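Side-chain contacts in exodeoxyribonuclease III (Methanosarcina mazei, PDB 5J8N), which probably cleaves phosphodiester bonds in DNA, acting at abasic sites and on 3' ends of duplexes, with the help of magnesium or manganese ions: residues Gly188-Ser192 with Phe193-Asn197; Phe225-Glu228 with Asn229-Glu232; Arg178-Met181 with Asp182-Leu185. The protein carries 3 engineered substitutions. All coordinates share one frame; numbering follows the deposited sequence.

Contact 1 of 3, residues Gly188-Ser192 with Phe193-Asn197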
loop_
_atom_site.group_PDB
_atom_site.type_symbol
_atom_site.label_atom_id
_atom_site.label_comp_id
_atom_site.label_asym_id
_atom_site.label_seq_id
_atom_site.Cartn_x
_atom_site.Cartn_y
_atom_site.Cartn_z
ATOM N N GLY A 188 11.047 14.163 -3.771
ATOM C CA GLY A 188 10.633 14.870 -2.561
ATOM C C GLY A 188 9.626 14.094 -1.737
ATOM O O GLY A 188 8.663 14.678 -1.233
ATOM N N TYR A 189 9.858 12.800 -1.557
ATOM C CA TYR A 189 8.989 11.969 -0.768
ATOM C C TYR A 189 9.847 11.220 0.244
ATOM O O TYR A 189 11.029 10.935 -0.025
ATOM C CB TYR A 189 8.187 10.973 -1.636
ATOM C CG TYR A 189 7.340 11.649 -2.710
ATOM C CD1 TYR A 189 7.876 11.942 -3.952
ATOM C CD2 TYR A 189 5.978 11.939 -2.476
ATOM C CE1 TYR A 189 7.128 12.562 -4.913
ATOM C CE2 TYR A 189 5.224 12.574 -3.448
ATOM C CZ TYR A 189 5.801 12.844 -4.660
ATOM O OH TYR A 189 5.047 13.450 -5.653
ATOM N N LEU A 190 9.210 10.819 1.340
ATOM C CA LEU A 190 9.874 10.112 2.441
ATOM C C LEU A 190 9.303 8.754 2.646
ATOM O O LEU A 190 8.061 8.588 2.638
ATOM C CB LEU A 190 9.717 10.908 3.757
ATOM C CG LEU A 190 10.198 12.328 3.668
ATOM C CD1 LEU A 190 9.896 13.040 5.000
ATOM C CD2 LEU A 190 11.695 12.360 3.353
ATOM N N ASP A 191 10.170 7.750 2.829
ATOM C CA ASP A 191 9.775 6.399 3.249
ATOM C C ASP A 191 9.522 6.479 4.768
ATOM O O ASP A 191 10.449 6.612 5.583
ATOM C CB ASP A 191 10.904 5.424 2.870
ATOM C CG ASP A 191 10.674 4.021 3.277
ATOM O OD1 ASP A 191 9.795 3.725 4.096
ATOM O OD2 ASP A 191 11.411 3.153 2.776
ATOM N N SER A 192 8.263 6.476 5.172
ATOM C CA SER A 192 7.956 6.844 6.566
ATOM C C SER A 192 8.628 5.900 7.591
ATOM O O SER A 192 9.115 6.381 8.624
ATOM C CB SER A 192 6.438 6.943 6.802
ATOM O OG SER A 192 5.815 5.697 6.615
ATOM N N PHE A 193 8.621 4.583 7.329
ATOM C CA PHE A 193 9.275 3.694 8.289
ATOM C C PHE A 193 10.696 4.091 8.572
ATOM O O PHE A 193 11.146 4.087 9.715
ATOM C CB PHE A 193 9.206 2.265 7.780
ATOM C CG PHE A 193 9.691 1.268 8.794
ATOM C CD1 PHE A 193 8.917 0.957 9.908
ATOM C CD2 PHE A 193 10.937 0.685 8.627
ATOM C CE1 PHE A 193 9.380 0.058 10.865
ATOM C CE2 PHE A 193 11.436 -0.228 9.567
ATOM C CZ PHE A 193 10.658 -0.533 10.712
ATOM N N ARG A 194 11.413 4.500 7.519
ATOM C CA ARG A 194 12.814 4.895 7.630
ATOM C C ARG A 194 13.027 6.295 8.206
ATOM O O ARG A 194 14.155 6.658 8.528
ATOM C CB ARG A 194 13.491 4.774 6.243
ATOM C CG ARG A 194 13.589 3.340 5.733
ATOM C CD ARG A 194 14.270 2.383 6.735
ATOM N NE ARG A 194 14.363 1.038 6.162
ATOM C CZ ARG A 194 14.646 -0.027 6.915
ATOM N NH1 ARG A 194 14.774 0.084 8.227
ATOM N NH2 ARG A 194 14.734 -1.207 6.345
ATOM N N MET A 195 11.961 7.064 8.406
ATOM C CA MET A 195 12.086 8.302 9.177
ATOM C C MET A 195 12.485 8.010 10.606
ATOM O O MET A 195 13.092 8.859 11.241
ATOM C CB MET A 195 10.780 9.093 9.184
ATOM C CG MET A 195 10.455 9.666 7.810
ATOM S SD MET A 195 8.829 10.427 7.779
ATOM C CE MET A 195 9.164 11.825 8.853
ATOM N N PHE A 196 12.169 6.820 11.123
ATOM C CA PHE A 196 12.400 6.561 12.552
ATOM C C PHE A 196 13.266 5.320 12.812
ATOM O O PHE A 196 13.879 5.221 13.874
ATOM C CB PHE A 196 11.069 6.357 13.294
ATOM C CG PHE A 196 10.103 7.498 13.136
ATOM C CD1 PHE A 196 10.191 8.646 13.900
ATOM C CD2 PHE A 196 9.101 7.384 12.216
ATOM C CE1 PHE A 196 9.281 9.679 13.720
ATOM C CE2 PHE A 196 8.204 8.394 12.014
ATOM C CZ PHE A 196 8.281 9.535 12.786
ATOM N N ASN A 197 13.304 4.370 11.877
ATOM C CA ASN A 197 13.939 3.091 12.136
ATOM C C ASN A 197 14.852 2.679 11.004
ATOM O O ASN A 197 14.358 2.353 9.911
ATOM C CB ASN A 197 12.876 2.017 12.362
ATOM C CG ASN A 197 13.486 0.700 12.868
ATOM O OD1 ASN A 197 14.690 0.453 12.712
ATOM N ND2 ASN A 197 12.688 -0.108 13.544
HETATM O O HOH W 1 7.256 3.091 4.896
#
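A strand-to-helix turn of the DNase I-like fold brings Asp191 and Ser192 against Arg194 and Met195, where strand 189-191 gives way to a short, weakly bonded helix. The helix is loosely wound: Asp191 O receives only weak bonds from the N of Arg194 and of Met195, whereas Met195 N reaches Ser192 O at 2.9 Å, from 66° above the carbonyl plane, the i to i+3 spacing of a 3-10 turn. Asp191 joins the two elements through its carboxylate. Its CG stands anti to the backbone N (chi1 178°), which sets the carboxylate beside the first methylenes of Arg194, the two side chains pointing the same way; Asp191 OD2 lies 3.7 Å from Arg194 CG. This is a meeting with the methylene part of the arginine, since the salt-bridge partner of OD2 is Arg220. On the other oxygen, a water donates to Asp191 OD1 at 2.7 Å and accepts from Phe193 N at 3.2 Å, so an early helix N-H is satisfied at one remove. Arg194 bends at chi2 and sends its guanidinium past the helix: NH1 gives a straight bond to Asn197 O, 2.9 Å at 164°, in the guanidinium plane, and also binds Glu199 O, while NH2 pairs with Asp160. With several N-H groups spread round one flat group, arginine can serve these separate acceptors at once. The remaining contact is apolar. Met195 crosses Leu190 at about a right angle, its SD 4.0 Å from Leu190 CD1; an unbranched, flexible thioether can bend at chi3 to lay its sulfur against the leucine methyl. Strand 218-227 pairs antiparallel with strand 189-191 and takes the hydroxyl of Ser192 at Val224 O, while strand 234-239 meets Ser192, Phe193, Met195 and Phe196.

Contact 2 of 3, residues Phe225-Glu228 with Asn229-Glu232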
loop_
_atom_site.group_PDB
_atom_site.type_symbol
_atom_site.label_atom_id
_atom_site.label_comp_id
_atom_site.label_asym_id
_atom_site.label_seq_id
_atom_site.Cartn_x
_atom_site.Cartn_y
_atom_site.Cartn_z
ATOM N N PHE A 225 4.497 6.304 2.104
ATOM C CA PHE A 225 5.301 7.456 1.728
ATOM C C PHE A 225 4.562 8.730 2.015
ATOM O O PHE A 225 3.317 8.758 1.957
ATOM C CB PHE A 225 5.646 7.424 0.244
ATOM C CG PHE A 225 6.263 6.131 -0.206
ATOM C CD1 PHE A 225 7.623 5.883 0.019
ATOM C CD2 PHE A 225 5.495 5.192 -0.818
ATOM C CE1 PHE A 225 8.202 4.666 -0.417
ATOM C CE2 PHE A 225 6.054 3.974 -1.263
ATOM C CZ PHE A 225 7.418 3.716 -1.027
ATOM N N VAL A 226 5.296 9.761 2.351
ATOM C CA VAL A 226 4.671 11.113 2.470
ATOM C C VAL A 226 5.476 12.093 1.671
ATOM O O VAL A 226 6.702 11.998 1.554
ATOM C CB VAL A 226 4.528 11.586 3.930
ATOM C CG1 VAL A 226 3.604 10.606 4.719
ATOM C CG2 VAL A 226 5.902 11.768 4.629
ATOM N N SER A 227 4.796 13.072 1.089
ATOM C CA SER A 227 5.517 14.214 0.537
ATOM C C SER A 227 6.248 14.944 1.663
ATOM O O SER A 227 5.830 14.926 2.828
ATOM C CB SER A 227 4.557 15.153 -0.186
ATOM O OG SER A 227 3.417 15.419 0.639
ATOM N N GLU A 228 7.355 15.576 1.309
ATOM C CA GLU A 228 8.210 16.242 2.288
ATOM C C GLU A 228 7.471 17.250 3.143
ATOM O O GLU A 228 7.831 17.441 4.309
ATOM C CB GLU A 228 9.379 16.945 1.531
ATOM C CG GLU A 228 10.183 17.950 2.347
ATOM C CD GLU A 228 10.988 17.290 3.417
ATOM O OE1 GLU A 228 11.246 17.952 4.460
ATOM O OE2 GLU A 228 11.380 16.115 3.204
ATOM N N ASN A 229 6.456 17.902 2.553
ATOM C CA ASN A 229 5.713 18.894 3.332
ATOM C C ASN A 229 4.940 18.265 4.518
ATOM O O ASN A 229 4.522 19.021 5.406
ATOM C CB ASN A 229 4.749 19.712 2.464
ATOM C CG ASN A 229 3.737 18.856 1.724
ATOM O OD1 ASN A 229 3.593 17.661 1.960
ATOM N ND2 ASN A 229 2.996 19.495 0.802
ATOM N N LEU A 230 4.862 16.934 4.613
ATOM C CA LEU A 230 4.259 16.265 5.772
ATOM C C LEU A 230 5.268 15.779 6.830
ATOM O O LEU A 230 4.866 15.200 7.849
ATOM C CB LEU A 230 3.435 15.081 5.287
ATOM C CG LEU A 230 2.067 15.442 4.697
ATOM C CD1 LEU A 230 1.429 14.216 4.086
ATOM C CD2 LEU A 230 1.143 15.953 5.816
ATOM N N ARG A 231 6.546 16.092 6.656
ATOM C CA ARG A 231 7.589 15.558 7.567
ATOM C C ARG A 231 7.257 15.802 9.030
ATOM O O ARG A 231 7.317 14.829 9.803
ATOM C CB ARG A 231 8.954 16.175 7.247
ATOM C CG ARG A 231 10.076 15.723 8.196
ATOM C CD ARG A 231 11.361 16.522 7.922
ATOM N NE ARG A 231 11.941 16.252 6.602
ATOM C CZ ARG A 231 12.691 15.188 6.348
ATOM N NH1 ARG A 231 12.904 14.310 7.320
ATOM N NH2 ARG A 231 13.201 14.994 5.138
ATOM N N GLU A 232 6.838 17.011 9.400
ATOM C CA GLU A 232 6.677 17.319 10.817
ATOM C C GLU A 232 5.353 16.767 11.343
ATOM O O GLU A 232 5.118 16.745 12.563
ATOM C CB GLU A 232 6.738 18.809 11.041
ATOM C CG GLU A 232 7.978 19.453 10.463
ATOM C CD GLU A 232 9.268 18.772 10.871
ATOM O OE1 GLU A 232 9.369 18.303 12.027
ATOM O OE2 GLU A 232 10.197 18.720 10.030
#
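Asn229, Leu230 and Arg231 each reach back to a different residue of the preceding chain, Ser227, Val226 and Glu228, as strand 218-227 turns into a 3-10 segment leading toward strand 234-239. Asn229 comes first. With CG set between its backbone N and carbonyl carbon (chi1 58°), the amide folds back over the start of the turn, and OD1 accepts the hydroxyl proton of Ser227 OG at 2.6 Å, the donor tilted out of the amide plane. Ser227 OG is in turn bonded to Leu146 N, so the small hydroxyl serves as donor and acceptor at once; Asn229 ND2 meets Lys144 O, and an amide, with both kinds of polar atom, suits this double task. Leu230 follows. Its N donates to Ser227 O at 2.9 Å, the three-residue spacing of a 3-10 turn, and its buried side chain packs back on the strand, CB 3.9 Å from Val226 CB. The leucine and valine cross at about a right angle, a compact apolar contact of two branched side chains, with Phe257 also against Leu230. Arg231 repeats the backbone pattern, its N bonding Glu228 O at 3.0 Å, and adds a salt bridge between two partly exposed side chains. A bend at chi2 in Glu228 and one at chi3 in Arg231 bring the charged ends together beside the turn. The guanidinium grips side-on, one nitrogen to each carboxylate oxygen, with the two planes 42° apart. Arg231 NH2 takes the syn lone pair of Glu228 OE2 at 2.9 Å but from a tilted position, while Arg231 NE points almost straight, at 172°, to Glu228 OE1 2.8 Å away.

Contact 3 of 3, residues Arg178-Met181 with Asp182-Leu185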
loop_
_atom_site.group_PDB
_atom_site.type_symbol
_atom_site.label_atom_id
_atom_site.label_comp_id
_atom_site.label_asym_id
_atom_site.label_seq_id
_atom_site.Cartn_x
_atom_site.Cartn_y
_atom_site.Cartn_z
ATOM N N ARG A 178 14.644 -0.841 -8.026
ATOM C CA ARG A 178 15.246 -0.122 -6.902
ATOM C C ARG A 178 15.598 1.302 -7.339
ATOM O O ARG A 178 15.383 2.250 -6.552
ATOM C CB ARG A 178 16.474 -0.869 -6.422
ATOM C CG ARG A 178 16.129 -2.294 -5.908
ATOM C CD ARG A 178 17.396 -3.089 -5.676
ATOM N NE ARG A 178 18.199 -2.439 -4.625
ATOM C CZ ARG A 178 19.479 -2.701 -4.394
ATOM N NH1 ARG A 178 20.151 -3.602 -5.134
ATOM N NH2 ARG A 178 20.101 -2.059 -3.410
ATOM N N ALA A 179 16.075 1.451 -8.580
ATOM C CA ALA A 179 16.491 2.764 -9.100
ATOM C C ALA A 179 15.243 3.625 -9.211
ATOM O O ALA A 179 15.287 4.851 -8.976
ATOM C CB ALA A 179 17.199 2.640 -10.441
ATOM N N TRP A 180 14.128 3.033 -9.629
ATOM C CA TRP A 180 12.909 3.837 -9.714
ATOM C C TRP A 180 12.533 4.339 -8.323
ATOM O O TRP A 180 12.117 5.496 -8.180
ATOM C CB TRP A 180 11.736 3.072 -10.358
ATOM C CG TRP A 180 10.515 3.941 -10.295
ATOM C CD1 TRP A 180 10.182 4.938 -11.171
ATOM C CD2 TRP A 180 9.550 4.005 -9.230
ATOM N NE1 TRP A 180 9.044 5.587 -10.720
ATOM C CE2 TRP A 180 8.640 5.026 -9.542
ATOM C CE3 TRP A 180 9.341 3.255 -8.082
ATOM C CZ2 TRP A 180 7.530 5.330 -8.729
ATOM C CZ3 TRP A 180 8.245 3.549 -7.256
ATOM C CH2 TRP A 180 7.354 4.611 -7.584
ATOM N N MET A 181 12.644 3.508 -7.280
ATOM C CA MET A 181 12.347 3.980 -5.928
ATOM C C MET A 181 13.282 5.125 -5.532
ATOM O O MET A 181 12.835 6.105 -4.916
ATOM C CB MET A 181 12.442 2.830 -4.968
ATOM C CG MET A 181 11.306 1.772 -5.170
ATOM S SD MET A 181 11.130 0.636 -3.799
ATOM C CE MET A 181 10.456 1.723 -2.567
ATOM N N ASP A 182 14.557 5.058 -5.909
ATOM C CA ASP A 182 15.476 6.157 -5.648
ATOM C C ASP A 182 14.926 7.439 -6.291
ATOM O O ASP A 182 14.926 8.522 -5.667
ATOM C CB ASP A 182 16.862 5.885 -6.221
ATOM C CG ASP A 182 17.631 4.774 -5.497
ATOM O OD1 ASP A 182 17.386 4.522 -4.275
ATOM O OD2 ASP A 182 18.523 4.183 -6.171
ATOM N N LYS A 183 14.507 7.333 -7.555
ATOM C CA LYS A 183 14.038 8.492 -8.339
ATOM C C LYS A 183 12.770 9.062 -7.682
ATOM O O LYS A 183 12.643 10.285 -7.548
ATOM C CB LYS A 183 13.772 8.064 -9.766
ATOM C CG LYS A 183 13.206 9.170 -10.656
ATOM C CD LYS A 183 12.787 8.495 -11.977
ATOM C CE LYS A 183 12.135 9.502 -12.921
ATOM N NZ LYS A 183 11.776 8.846 -14.228
ATOM N N PHE A 184 11.857 8.189 -7.262
ATOM C CA PHE A 184 10.635 8.607 -6.579
ATOM C C PHE A 184 10.988 9.412 -5.304
ATOM O O PHE A 184 10.553 10.544 -5.129
ATOM C CB PHE A 184 9.840 7.330 -6.276
ATOM C CG PHE A 184 8.662 7.481 -5.333
ATOM C CD1 PHE A 184 7.872 8.629 -5.291
ATOM C CD2 PHE A 184 8.320 6.398 -4.528
ATOM C CE1 PHE A 184 6.759 8.696 -4.420
ATOM C CE2 PHE A 184 7.223 6.476 -3.670
ATOM C CZ PHE A 184 6.463 7.620 -3.629
ATOM N N LEU A 185 11.803 8.827 -4.424
ATOM C CA LEU A 185 12.082 9.556 -3.173
ATOM C C LEU A 185 12.802 10.864 -3.437
ATOM O O LEU A 185 12.519 11.855 -2.786
ATOM C CB LEU A 185 12.882 8.681 -2.206
ATOM C CG LEU A 185 12.180 7.380 -1.772
ATOM C CD1 LEU A 185 12.996 6.682 -0.703
ATOM C CD2 LEU A 185 10.766 7.628 -1.259
#
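Trp180 and Phe184, one turn apart on the amphipathic helix 175-186, pair along its buried side. Phe184 CB sits over one face of the indole, 4.0 Å from the centroid of the six-membered ring, in a CH-pi contact. Beyond it the phenyl ring runs on nearly parallel to the indole, planes 20° apart, but is slid so far that the rings barely overlap; Trp180 CH2 touches Phe184 CD2 at 3.7 Å. Both side chains leave the helix with CG anti to the backbone N (chi1 175° and 169°), a shared torsion that, one helical turn apart, brings Phe184 CB over the indole face. Behind the pair stands regular helix bonding: Phe184 N meets Trp180 O at 2.9 Å, and Leu185 N meets Met181 O at 3.0 Å. On another side, Asp182 and Arg178 suit a polar boundary, since His156 binds Asp182 OD1 through NE2 and Arg178 NE through its carbonyl. The helix is wedged between two elements. Tyr129 of helix 119-141 stacks on Trp180; replacing that tryptophan by alanine would probably open a gap beside Phe184 CB and CD2 and leave Tyr129 without its stacking mate. Phe225 of strand 218-227 meets Phe184 edge-to-face and packs on Met181 and Leu185.

In the fold
The three contacts follow one another round a single region of the fold, in the chain order 3, 1, 2. Contacts 1 and 2 hold neighbouring strands of one sheet: backbone bonds run between Leu190 and Val226 and between Gly188 and Glu228. Contact 3 is the helix laid against that sheet, where Phe225 and Tyr189 meet Phe184. All three are partly buried, but their chemistry differs. Contact 3 is carried by the buried aromatic pair Trp180 and Phe184 on a regular helix, contact 1 mixes apolar packing with a water and charges paired further off, and contact 2 combines a buried Val226-Leu230 contact with the partly exposed Glu228-Arg231 salt bridge.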